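Local coordinates for protein ribulose bisphosphate carboxylase (Pyrococcus horikoshii, PDB 2D69) that probably catalyses the addition of CO2 and water to ribulose 1,5-bisphosphate, yielding two molecules of 3-phosphoglycerate in an archaeal AMP degradation pathway, at residues A[107-110]-A[111-114]; A[147-150]-A[151-154]; A[356-359]-A[360-364]. All blocks are in the same frame, centred on the assembly; numbering follows the deposited sequence.

Interaction 1. Residues A[107-110]-A[111-114]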
loop_
_atom_site.group_PDB
_atom_site.type_symbol
_atom_site.label_atom_id
_atom_site.label_comp_id
_atom_site.label_asym_id
_atom_site.label_seq_id
_atom_site.Cartn_x
_atom_site.Cartn_y
_atom_site.Cartn_z
ATOM N N GLY A 107 -33.437 -13.725 -19.233
ATOM C CA GLY A 107 -33.575 -12.288 -19.119
ATOM C C GLY A 107 -34.885 -11.767 -19.673
ATOM O O GLY A 107 -35.965 -12.079 -19.139
ATOM N N ASN A 108 -34.805 -11.007 -20.755
ATOM C CA ASN A 108 -35.983 -10.393 -21.365
ATOM C C ASN A 108 -36.978 -11.401 -21.867
ATOM O O ASN A 108 -38.120 -11.022 -22.171
ATOM C CB ASN A 108 -35.577 -9.506 -22.543
ATOM C CG ASN A 108 -35.114 -8.138 -22.098
ATOM O OD1 ASN A 108 -34.960 -7.886 -20.887
ATOM N ND2 ASN A 108 -34.891 -7.233 -23.060
ATOM N N VAL A 109 -36.569 -12.658 -22.009
ATOM C CA VAL A 109 -37.461 -13.643 -22.628
ATOM C C VAL A 109 -38.755 -13.872 -21.819
ATOM O O VAL A 109 -39.814 -14.189 -22.376
ATOM C CB VAL A 109 -36.763 -15.007 -22.901
ATOM C CG1 VAL A 109 -35.812 -14.909 -24.077
ATOM C CG2 VAL A 109 -36.062 -15.536 -21.683
ATOM N N PHE A 110 -38.648 -13.719 -20.505
ATOM C CA PHE A 110 -39.747 -13.996 -19.599
ATOM C C PHE A 110 -40.841 -12.958 -19.680
ATOM O O PHE A 110 -41.980 -13.221 -19.271
ATOM C CB PHE A 110 -39.236 -14.029 -18.171
ATOM C CG PHE A 110 -38.444 -15.243 -17.841
ATOM C CD1 PHE A 110 -37.125 -15.144 -17.448
ATOM C CD2 PHE A 110 -39.036 -16.488 -17.843
ATOM C CE1 PHE A 110 -36.412 -16.283 -17.113
ATOM C CE2 PHE A 110 -38.319 -17.639 -17.482
ATOM C CZ PHE A 110 -37.025 -17.540 -17.108
ATOM N N GLY A 111 -40.507 -11.789 -20.207
ATOM C CA GLY A 111 -41.467 -10.728 -20.349
ATOM C C GLY A 111 -42.114 -10.599 -21.725
ATOM O O GLY A 111 -42.883 -9.704 -21.911
ATOM N N MET A 112 -41.843 -11.502 -22.652
ATOM C CA MET A 112 -42.386 -11.400 -24.014
ATOM C C MET A 112 -43.895 -11.572 -24.061
ATOM O O MET A 112 -44.428 -12.601 -23.638
ATOM C CB MET A 112 -41.685 -12.397 -24.934
ATOM C CG MET A 112 -40.224 -12.040 -25.071
ATOM S SD MET A 112 -39.305 -13.004 -26.260
ATOM C CE MET A 112 -39.434 -14.645 -25.608
ATOM N N LYS A 113 -44.575 -10.531 -24.534
ATOM C CA LYS A 113 -46.030 -10.539 -24.722
ATOM C C LYS A 113 -46.543 -11.780 -25.491
ATOM O O LYS A 113 -47.649 -12.236 -25.243
ATOM C CB LYS A 113 -46.488 -9.264 -25.489
ATOM C CG LYS A 113 -47.739 -8.592 -24.888
ATOM C CD LYS A 113 -48.225 -7.366 -25.690
ATOM C CE LYS A 113 -49.664 -6.947 -25.245
ATOM N NZ LYS A 113 -50.136 -5.639 -25.800
ATOM N N ALA A 114 -45.757 -12.309 -26.428
ATOM C CA ALA A 114 -46.225 -13.396 -27.293
ATOM C C ALA A 114 -46.091 -14.763 -26.628
ATOM O O ALA A 114 -46.435 -15.772 -27.224
ATOM C CB ALA A 114 -45.488 -13.388 -28.612
#

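Interaction 2. Residues A[147-150]-A[151-154]. With SO4 (sulfate ion), chain H.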
loop_
_atom_site.group_PDB
_atom_site.type_symbol
_atom_site.label_atom_id
_atom_site.label_comp_id
_atom_site.label_asym_id
_atom_site.label_seq_id
_atom_site.Cartn_x
_atom_site.Cartn_y
_atom_site.Cartn_z
ATOM N N MET A 147 -14.786 -32.208 8.445
ATOM C CA MET A 147 -15.736 -32.447 9.540
ATOM C C MET A 147 -15.412 -33.767 10.254
ATOM O O MET A 147 -15.906 -34.039 11.353
ATOM C CB MET A 147 -17.147 -32.483 8.990
ATOM C CG MET A 147 -17.744 -31.114 8.559
ATOM S SD MET A 147 -17.653 -29.896 9.878
ATOM C CE MET A 147 -18.725 -30.587 11.200
ATOM N N GLY A 148 -14.582 -34.588 9.619
ATOM C CA GLY A 148 -14.209 -35.898 10.157
ATOM C C GLY A 148 -15.376 -36.874 10.183
ATOM O O GLY A 148 -15.444 -37.755 11.092
ATOM N N VAL A 149 -16.309 -36.732 9.230
ATOM C CA VAL A 149 -17.485 -37.598 9.203
ATOM C C VAL A 149 -17.584 -38.365 7.899
ATOM O O VAL A 149 -17.941 -37.778 6.855
ATOM C CB VAL A 149 -18.787 -36.788 9.478
ATOM C CG1 VAL A 149 -20.010 -37.672 9.372
ATOM C CG2 VAL A 149 -18.714 -36.146 10.871
ATOM N N LYS A 150 -17.294 -39.679 7.939
ATOM C CA LYS A 150 -16.990 -40.370 6.669
ATOM C C LYS A 150 -18.198 -40.945 5.906
ATOM O O LYS A 150 -18.202 -40.982 4.670
ATOM C CB LYS A 150 -15.790 -41.329 6.758
ATOM C CG LYS A 150 -15.926 -42.514 7.684
ATOM C CD LYS A 150 -14.508 -43.133 8.109
ATOM C CE LYS A 150 -14.613 -43.751 9.584
ATOM N NZ LYS A 150 -13.432 -44.577 10.103
ATOM N N ASP A 151 -19.253 -41.291 6.612
ATOM C CA ASP A 151 -20.365 -42.024 5.987
ATOM C C ASP A 151 -21.784 -41.429 6.255
ATOM O O ASP A 151 -22.597 -41.268 5.303
ATOM C CB ASP A 151 -20.325 -43.493 6.434
ATOM C CG ASP A 151 -21.295 -44.360 5.631
ATOM O OD1 ASP A 151 -21.186 -44.330 4.363
ATOM O OD2 ASP A 151 -22.208 -45.067 6.164
ATOM N N ARG A 152 -22.083 -41.109 7.514
ATOM C CA ARG A 152 -23.442 -40.691 7.892
ATOM C C ARG A 152 -23.764 -39.311 7.368
ATOM O O ARG A 152 -22.845 -38.540 7.139
ATOM C CB ARG A 152 -23.633 -40.742 9.409
ATOM C CG ARG A 152 -22.826 -39.711 10.183
ATOM C CD ARG A 152 -23.300 -39.586 11.617
ATOM N NE ARG A 152 -22.381 -38.719 12.366
ATOM C CZ ARG A 152 -22.469 -37.419 12.422
ATOM N NH1 ARG A 152 -23.443 -36.804 11.791
ATOM N NH2 ARG A 152 -21.579 -36.710 13.092
ATOM N N PRO A 153 -25.037 -38.974 7.170
ATOM C CA PRO A 153 -25.393 -37.583 6.878
ATOM C C PRO A 153 -24.939 -36.675 8.032
ATOM O O PRO A 153 -24.796 -37.079 9.179
ATOM C CB PRO A 153 -26.922 -37.594 6.737
ATOM C CG PRO A 153 -27.369 -38.884 7.224
ATOM C CD PRO A 153 -26.205 -39.851 7.226
ATOM N N LEU A 154 -24.705 -35.429 7.704
ATOM C CA LEU A 154 -24.381 -34.425 8.717
ATOM C C LEU A 154 -25.689 -33.849 9.227
ATOM O O LEU A 154 -26.702 -33.903 8.529
ATOM C CB LEU A 154 -23.523 -33.315 8.115
ATOM C CG LEU A 154 -22.062 -33.643 7.777
ATOM C CD1 LEU A 154 -21.468 -32.518 6.908
ATOM C CD2 LEU A 154 -21.258 -33.742 9.026
HETATM S S SO4 H . -18.508 -41.074 11.536
HETATM O O1 SO4 H . -17.227 -40.401 11.305
HETATM O O2 SO4 H . -19.244 -41.214 10.270
HETATM O O3 SO4 H . -18.185 -42.407 12.042
HETATM O O4 SO4 H . -19.315 -40.356 12.535
#

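Interaction 3. Residues A[356-359]-A[360-364]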
loop_
_atom_site.group_PDB
_atom_site.type_symbol
_atom_site.label_atom_id
_atom_site.label_comp_id
_atom_site.label_asym_id
_atom_site.label_seq_id
_atom_site.Cartn_x
_atom_site.Cartn_y
_atom_site.Cartn_z
ATOM N N MET A 356 -35.989 -40.223 10.157
ATOM C CA MET A 356 -34.652 -40.402 9.604
ATOM C C MET A 356 -34.541 -41.683 8.775
ATOM O O MET A 356 -33.932 -41.657 7.732
ATOM C CB MET A 356 -33.549 -40.342 10.671
ATOM C CG MET A 356 -33.418 -39.004 11.388
ATOM S SD MET A 356 -32.886 -37.689 10.314
ATOM C CE MET A 356 -34.480 -36.888 9.924
ATOM N N PRO A 357 -35.100 -42.814 9.223
ATOM C CA PRO A 357 -35.094 -44.028 8.368
ATOM C C PRO A 357 -35.661 -43.798 6.964
ATOM O O PRO A 357 -34.986 -44.126 6.012
ATOM C CB PRO A 357 -35.907 -45.051 9.183
ATOM C CG PRO A 357 -35.635 -44.650 10.624
ATOM C CD PRO A 357 -35.677 -43.086 10.555
ATOM N N GLU A 358 -36.818 -43.176 6.838
ATOM C CA GLU A 358 -37.430 -42.934 5.547
ATOM C C GLU A 358 -36.598 -41.934 4.729
ATOM O O GLU A 358 -36.334 -42.140 3.515
ATOM C CB GLU A 358 -38.866 -42.415 5.744
ATOM C CG GLU A 358 -39.695 -42.298 4.473
ATOM C CD GLU A 358 -41.023 -41.534 4.637
ATOM O OE1 GLU A 358 -41.385 -41.101 5.770
ATOM O OE2 GLU A 358 -41.735 -41.380 3.598
ATOM N N LEU A 359 -36.157 -40.861 5.383
ATOM C CA LEU A 359 -35.363 -39.844 4.699
ATOM C C LEU A 359 -34.102 -40.450 4.065
ATOM O O LEU A 359 -33.839 -40.252 2.890
ATOM C CB LEU A 359 -35.006 -38.707 5.646
ATOM C CG LEU A 359 -34.178 -37.599 5.012
ATOM C CD1 LEU A 359 -35.030 -36.848 4.007
ATOM C CD2 LEU A 359 -33.615 -36.657 6.076
ATOM N N ILE A 360 -33.383 -41.255 4.836
ATOM C CA ILE A 360 -32.179 -41.912 4.363
ATOM C C ILE A 360 -32.429 -43.009 3.301
ATOM O O ILE A 360 -31.708 -43.059 2.287
ATOM C CB ILE A 360 -31.337 -42.395 5.565
ATOM C CG1 ILE A 360 -30.743 -41.165 6.275
ATOM C CG2 ILE A 360 -30.224 -43.317 5.127
ATOM C CD1 ILE A 360 -30.201 -41.456 7.656
ATOM N N ARG A 361 -33.450 -43.840 3.489
ATOM C CA ARG A 361 -33.810 -44.847 2.491
ATOM C C ARG A 361 -34.032 -44.195 1.129
ATOM O O ARG A 361 -33.532 -44.677 0.118
ATOM C CB ARG A 361 -35.097 -45.539 2.906
ATOM C CG ARG A 361 -35.352 -46.865 2.294
ATOM C CD ARG A 361 -36.697 -47.472 2.788
ATOM N NE ARG A 361 -37.740 -47.048 1.849
ATOM C CZ ARG A 361 -38.770 -46.232 2.112
ATOM N NH1 ARG A 361 -39.596 -45.929 1.119
ATOM N NH2 ARG A 361 -39.029 -45.746 3.341
ATOM N N LEU A 362 -34.795 -43.107 1.125
ATOM C CA LEU A 362 -35.180 -42.408 -0.110
ATOM C C LEU A 362 -34.099 -41.502 -0.712
ATOM O O LEU A 362 -34.023 -41.344 -1.939
ATOM C CB LEU A 362 -36.441 -41.571 0.116
ATOM C CG LEU A 362 -37.749 -42.363 0.346
ATOM C CD1 LEU A 362 -38.899 -41.405 0.604
ATOM C CD2 LEU A 362 -38.102 -43.277 -0.821
ATOM N N PHE A 363 -33.300 -40.860 0.126
ATOM C CA PHE A 363 -32.359 -39.839 -0.370
ATOM C C PHE A 363 -30.874 -40.098 -0.040
ATOM O O PHE A 363 -30.041 -39.271 -0.344
ATOM C CB PHE A 363 -32.761 -38.446 0.130
ATOM C CG PHE A 363 -34.106 -37.966 -0.389
ATOM C CD1 PHE A 363 -35.232 -38.020 0.426
ATOM C CD2 PHE A 363 -34.230 -37.454 -1.671
ATOM C CE1 PHE A 363 -36.470 -37.587 -0.017
ATOM C CE2 PHE A 363 -35.471 -36.993 -2.142
ATOM C CZ PHE A 363 -36.602 -37.052 -1.306
ATOM N N GLY A 364 -30.539 -41.241 0.521
ATOM C CA GLY A 364 -29.163 -41.590 0.804
ATOM C C GLY A 364 -28.540 -40.948 2.035
ATOM O O GLY A 364 -29.183 -40.225 2.784
#

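Interaction 1. Residues A[107-110]-A[111-114]
G111, M112 and V109 make most of this contact, which spans a short 3-10 stretch and folds one side chain back over it. The N-H of G111 reaches the carbonyl of N108, three residues back, with N to O at 3.2 Å. The donor stands well above the plane of that carbonyl. The next bond of the series runs from M112 N to V109 O, and at 3.4 Å it is weak, though nearly straight (168°). G111 has no side chain, and its backbone N also lies close to V109 C.

M112 then returns to the 3-10 stretch. Its CG is anti to its own carbonyl carbon (chi1 -65°), which places M112 CG 3.5 Å from V109 O. The chain runs on extended to SD and bends at the last torsion (chi3 -62°). That bend brings the M112 CE methyl back to 3.3 Å from V109 O. The same methyl lies 3.8 Å from V109 CB. The two side chains lie alongside each other and point the same way. The V109 oxygen therefore receives a weak N-H and is lined by aliphatic carbons of M112. Both side chains also reach helix 39-49, where each touches E49 and M112 meets I46.

The F110 side chain packs on L118 of strand 115-124, as does that of V109. R287 of the second subunit donates hydrogen bonds from NH1 to the carbonyl oxygens of F110 and M112, while N108 packs on E189 of that subunit, a predicted magnesium ligand. The stretch belongs to the N-terminal domain and joins helix 98-105 to strand 115-124. Its place is consistent with the shared active site of Rubisco dimers, where the N-terminal domain of one subunit meets the barrel of the other.

Interaction 2. Residues A[147-150]-A[151-154]
R152 lies across V149. From CB its chain turns to set CG between the backbone N and the carbonyl carbon (chi1 68°). There R152 CG meets V149 CG1 at 3.6 Å. CD passes the bound sulfate, with R152 CD 4.2 Å from O4. NE gives the same O4 a weak bond of 3.5 Å. The sulfate, probably from the crystallisation liquor, is also held weakly by the backbone N of K150. At CZ the guanidinium lies flat against V149, whose CG1 sits 3.9 Å above the plane, over its centre. R152 NH2 touches V149 CG2 at 3.7 Å. NH1 makes a weak bond to P153 O, but its main partner is D183, in a salt bridge. With R152 shortened to an alanine, D183 would probably lose this charged mate and V149 CG1 the flat group lying against it.

L154 CD2 packs 3.9 Å from V149 CB. D151 OD2 forms a salt bridge with K365. The turn leaves helix 139-147 through a Schellman motif with G148 at its positive-phi position. It then enters strand 154-157 of the barrel, while D151, R152 and P153 rest on helix 382-398.

Interaction 3. Residues A[356-359]-A[360-364]
The carbonyls of M356 to L359 accept hydrogen bonds from the N-H groups of I360 to F363, in helix 356-363. This is the helix of a beta-alpha-beta unit in the alpha/beta barrel, between strands 344-348 and 368-370. M356 and L359 pack on I369 of strand 368-370, and I360 on A396 of helix 382-398. I360 N bonds to M356 O at 3.0 Å, nearly straight (170°). The I360 side chain sits close to the same oxygen, with CG1 3.5 Å from M356 O.

R361 N donates to P357 O. The R361 side chain bends at chi3 (91°) and returns along the helix, so that NH2 comes 3.7 Å from E358 CG. Guanidinium and carboxylate planes are almost parallel, but R361 NH2 and E358 OE2 stay 5.1 Å apart.

L362 N donates to E358 O. Its side chain runs alongside E358, pointing the same way, with L362 CD1 4.0 Å from E358 CG. L362 CG also lies over one face of the R361 guanidinium, towards the rim.

F363 N donates to L359 O. That oxygen sits at the edge of the F363 ring, near its plane. The two side chains cross at about a right angle, with L359 CD1 3.8 Å from F363 CD1. The ring also meets Y323. G364 leaves the helix with positive phi, and G364 N bonds to I360 O at 2.8 Å.

All three contacts are local, and they follow one another along the chain without nesting or crossing. Interaction 1 comes first, in the N-terminal domain, where its turn links helix 98-105 to strand 115-124 and faces the second subunit. It lies far from the other two, with centres about 45 Å and 40 Å away and on the opposite side of the chain's centre. Interaction 2 closes the turn that leads into the barrel strand 154-157. Interaction 3 lies within the helix that precedes strand 368-370, which neighbours strand 154-157 in the barrel. These two meet directly: P153 CG packs 3.8 Å from I360 CD1, and both reach helix 382-398.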